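Paenibacillus xanthan lyase (Paenibacillus, PDB 6F2P) probably cleaves the polysaccharide xanthan by eliminative lyase chemistry and binds several calcium ions. Local coordinates at residues I559-P564 and M600-D605. Residues are numbered along the deposited sequence; the frame is centred on the assembly and turned at random.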
ATOM      1  N   ILE A 559       8.190 -20.690  19.693  1.00 15.34           N
ATOM      2  CA  ILE A 559       7.271 -19.560  19.556  1.00 13.54           C
ATOM      3  C   ILE A 559       6.473 -19.330  20.845  1.00 20.35           C
ATOM      4  O   ILE A 559       5.934 -20.269  21.434  1.00 20.58           O
ATOM      5  CB  ILE A 559       6.305 -19.723  18.366  1.00 14.76           C
ATOM      6  CG1 ILE A 559       7.071 -20.163  17.112  1.00 14.47           C
ATOM      7  CG2 ILE A 559       5.533 -18.423  18.123  1.00 10.66           C
ATOM      8  CD1 ILE A 559       6.184 -20.464  15.929  1.00 14.33           C
ATOM      9  N   GLY A 560       6.425 -18.077  21.295  1.00 19.98           N
ATOM     10  CA  GLY A 560       5.661 -17.715  22.472  1.00 15.58           C
ATOM     11  C   GLY A 560       4.377 -17.017  22.067  1.00 17.16           C
ATOM     12  O   GLY A 560       4.314 -16.415  21.000  1.00 16.89           O
ATOM     13  N   TYR A 561       3.346 -17.114  22.902  1.00 14.76           N
ATOM     14  CA  TYR A 561       2.087 -16.425  22.643  1.00 13.50           C
ATOM     15  C   TYR A 561       1.576 -15.833  23.950  1.00 16.57           C
ATOM     16  O   TYR A 561       1.325 -16.550  24.911  1.00 20.75           O
ATOM     17  CB  TYR A 561       1.034 -17.372  22.068  1.00 14.97           C
ATOM     18  CG  TYR A 561       1.524 -18.254  20.945  1.00 18.89           C
ATOM     19  CD1 TYR A 561       2.350 -19.346  21.205  1.00 16.95           C
ATOM     20  CD2 TYR A 561       1.140 -18.020  19.630  1.00 15.93           C
ATOM     21  CE1 TYR A 561       2.803 -20.161  20.193  1.00 18.19           C
ATOM     22  CE2 TYR A 561       1.588 -18.839  18.602  1.00 16.29           C
ATOM     23  CZ  TYR A 561       2.423 -19.906  18.899  1.00 18.79           C
ATOM     24  OH  TYR A 561       2.894 -20.734  17.918  1.00 17.48           O
ATOM     25  N   TYR A 562       1.423 -14.520  23.989  1.00 14.10           N
ATOM     26  CA  TYR A 562       0.920 -13.876  25.182  1.00 14.77           C
ATOM     27  C   TYR A 562      -0.483 -13.375  24.885  1.00 15.64           C
ATOM     28  O   TYR A 562      -0.740 -12.835  23.812  1.00 15.95           O
ATOM     29  CB  TYR A 562       1.878 -12.762  25.620  1.00 16.69           C
ATOM     30  CG  TYR A 562       1.275 -11.695  26.504  1.00 20.67           C
ATOM     31  CD1 TYR A 562       0.666 -12.020  27.709  1.00 21.30           C
ATOM     32  CD2 TYR A 562       1.335 -10.358  26.138  1.00 16.65           C
ATOM     33  CE1 TYR A 562       0.108 -11.045  28.507  1.00 21.34           C
ATOM     34  CE2 TYR A 562       0.788  -9.375  26.929  1.00 20.63           C
ATOM     35  CZ  TYR A 562       0.174  -9.719  28.112  1.00 26.38           C
ATOM     36  OH  TYR A 562      -0.374  -8.724  28.899  1.00 22.02           O
ATOM     37  N   PHE A 563      -1.402 -13.597  25.818  1.00 18.53           N
ATOM     38  CA  PHE A 563      -2.788 -13.195  25.617  1.00 20.86           C
ATOM     39  C   PHE A 563      -3.232 -12.155  26.640  1.00 18.71           C
ATOM     40  O   PHE A 563      -3.657 -12.495  27.739  1.00 22.38           O
ATOM     41  CB  PHE A 563      -3.704 -14.422  25.604  1.00 13.28           C
ATOM     42  CG  PHE A 563      -3.323 -15.426  24.555  1.00 18.28           C
ATOM     43  CD1 PHE A 563      -2.371 -16.403  24.818  1.00 18.36           C
ATOM     44  CD2 PHE A 563      -3.875 -15.364  23.286  1.00 14.51           C
ATOM     45  CE1 PHE A 563      -1.996 -17.318  23.838  1.00 13.50           C
ATOM     46  CE2 PHE A 563      -3.505 -16.274  22.312  1.00 14.12           C
ATOM     47  CZ  PHE A 563      -2.564 -17.251  22.592  1.00 13.49           C
ATOM     48  N   PRO A 564      -3.126 -10.873  26.270  1.00 21.32           N
ATOM     49  CA  PRO A 564      -3.469  -9.750  27.153  1.00 17.32           C
ATOM     50  C   PRO A 564      -4.887  -9.875  27.706  1.00 18.92           C
ATOM     51  O   PRO A 564      -5.869  -9.938  26.944  1.00 16.72           O
ATOM     52  CB  PRO A 564      -3.362  -8.536  26.233  1.00 15.04           C
ATOM     53  CG  PRO A 564      -2.396  -8.963  25.168  1.00 22.03           C
ATOM     54  CD  PRO A 564      -2.623 -10.424  24.959  1.00 18.10           C
ATOM     55  N   MET A 600       0.165 -28.217  15.179  1.00 24.13           N
ATOM     56  CA  MET A 600      -0.377 -27.608  16.388  1.00 17.85           C
ATOM     57  C   MET A 600      -1.202 -26.394  15.999  1.00 15.83           C
ATOM     58  O   MET A 600      -0.670 -25.411  15.489  1.00 16.19           O
ATOM     59  CB  MET A 600       0.741 -27.167  17.330  1.00 17.79           C
ATOM     60  CG  MET A 600       0.239 -26.326  18.500  1.00 19.46           C
ATOM     61  SD  MET A 600      -0.957 -27.228  19.523  1.00 23.06           S
ATOM     62  CE  MET A 600       0.113 -28.502  20.191  1.00 14.62           C
ATOM     63  N   THR A 601      -2.501 -26.462  16.244  1.00 18.90           N
ATOM     64  CA  THR A 601      -3.411 -25.397  15.854  1.00 19.02           C
ATOM     65  C   THR A 601      -3.995 -24.692  17.078  1.00 19.82           C
ATOM     66  O   THR A 601      -4.584 -25.338  17.950  1.00 21.67           O
ATOM     67  CB  THR A 601      -4.553 -25.971  15.014  1.00 17.29           C
ATOM     68  OG1 THR A 601      -4.008 -26.852  14.032  1.00 16.50           O
ATOM     69  CG2 THR A 601      -5.319 -24.868  14.316  1.00 16.88           C
ATOM     70  N   LEU A 602      -3.821 -23.372  17.150  1.00 21.01           N
ATOM     71  CA  LEU A 602      -4.383 -22.574  18.238  1.00 15.55           C
ATOM     72  C   LEU A 602      -5.315 -21.521  17.645  1.00 15.91           C
ATOM     73  O   LEU A 602      -4.963 -20.879  16.656  1.00 18.17           O
ATOM     74  CB  LEU A 602      -3.264 -21.892  19.027  1.00 14.63           C
ATOM     75  CG  LEU A 602      -2.108 -22.767  19.531  1.00 18.01           C
ATOM     76  CD1 LEU A 602      -1.018 -21.919  20.157  1.00 16.50           C
ATOM     77  CD2 LEU A 602      -2.590 -23.804  20.525  1.00 14.67           C
ATOM     78  N   TRP A 603      -6.501 -21.341  18.228  1.00 12.43           N
ATOM     79  CA  TRP A 603      -7.420 -20.329  17.706  1.00 14.20           C
ATOM     80  C   TRP A 603      -8.464 -19.782  18.690  1.00 15.78           C
ATOM     81  O   TRP A 603      -8.626 -20.285  19.797  1.00 16.88           O
ATOM     82  CB  TRP A 603      -8.099 -20.821  16.425  1.00 14.66           C
ATOM     83  CG  TRP A 603      -9.161 -21.880  16.609  1.00 17.93           C
ATOM     84  CD1 TRP A 603     -10.513 -21.700  16.554  1.00 19.77           C
ATOM     85  CD2 TRP A 603      -8.955 -23.283  16.839  1.00 16.08           C
ATOM     86  NE1 TRP A 603     -11.161 -22.897  16.747  1.00 21.70           N
ATOM     87  CE2 TRP A 603     -10.226 -23.883  16.924  1.00 18.67           C
ATOM     88  CE3 TRP A 603      -7.819 -24.089  16.983  1.00 19.68           C
ATOM     89  CZ2 TRP A 603     -10.392 -25.251  17.148  1.00 16.13           C
ATOM     90  CZ3 TRP A 603      -7.988 -25.446  17.213  1.00 17.76           C
ATOM     91  CH2 TRP A 603      -9.266 -26.011  17.288  1.00 13.88           C
ATOM     92  N   PHE A 604      -9.146 -18.721  18.268  1.00 13.89           N
ATOM     93  CA  PHE A 604     -10.242 -18.138  19.024  1.00 14.21           C
ATOM     94  C   PHE A 604     -11.561 -18.505  18.373  1.00 21.91           C
ATOM     95  O   PHE A 604     -11.669 -18.556  17.139  1.00 21.64           O
ATOM     96  CB  PHE A 604     -10.153 -16.610  19.043  1.00 15.93           C
ATOM     97  CG  PHE A 604      -8.890 -16.066  19.651  1.00 18.19           C
ATOM     98  CD1 PHE A 604      -8.578 -16.310  20.978  1.00 14.39           C
ATOM     99  CD2 PHE A 604      -8.036 -15.268  18.904  1.00 15.62           C
ATOM    100  CE1 PHE A 604      -7.421 -15.791  21.540  1.00 19.55           C
ATOM    101  CE2 PHE A 604      -6.877 -14.738  19.466  1.00 15.79           C
ATOM    102  CZ  PHE A 604      -6.569 -15.004  20.782  1.00 18.49           C
ATOM    103  N   ASP A 605     -12.575 -18.732  19.198  1.00 24.25           N
ATOM    104  CA  ASP A 605     -13.915 -18.956  18.690  1.00 16.67           C
ATOM    105  C   ASP A 605     -14.804 -17.820  19.146  1.00 18.34           C
ATOM    106  O   ASP A 605     -15.144 -17.731  20.321  1.00 19.73           O
ATOM    107  CB  ASP A 605     -14.461 -20.295  19.192  1.00 19.49           C
ATOM    108  CG  ASP A 605     -15.809 -20.661  18.565  1.00 22.52           C
ATOM    109  OD1 ASP A 605     -16.576 -19.760  18.128  1.00 15.67           O
ATOM    110  OD2 ASP A 605     -16.104 -21.872  18.516  1.00 23.04           O
TER
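Y561 faces L602 with their CA atoms 10.0 Å apart, and F563 faces F604 at 11.1 Å; the pairs follow in the same order along both strands, which therefore run in much the same direction, at the spacing of stacked sheets and with no hydrogen bonds between them. This is the inside of a beta-sandwich, within the super-sandwich domain of polysaccharide lyase family 8. Strand 559-563 belongs to the nine-stranded sheet, where its backbone bonds to L550, I548 and N546 on one neighbour and to L620 and V618 on another; strand 595-607 is in the middle of the five-stranded sheet.

Large apolar side chains suit this interval, because the backbones are too far apart to touch and the side chains must fill it. L602 sends one methyl, CD1, over the face of the Y561 ring, 4.1 Å from its centroid and only 8° off the ring normal, a CH-pi contact that a branched aliphatic tip makes well. A tyrosine suits the opposing place because its ring offers this flat apolar surface while its OH hydrogen-bonds E513 OE1, giving the polar end a partner in a buried setting.

Two residues further along both strands, phenylalanine meets phenylalanine. F563 has CG anti to its carbonyl carbon (chi1 -57°), which carries the ring out toward the other sheet. The planes stand at 87°, yet the rings touch rim to rim, with neither over the other's face, and their centroids are 5.9 Å apart. V569 and Y617 also pack on F563, and I548 touches Y561, F563 and L602 alike. An alanine in place of F563 would probably leave F604 CZ without this neighbour and open a gap between the sheets. Across the sandwich, F604 CZ rests 3.7 Å from F563 CE2, close to the plane of the F563 ring.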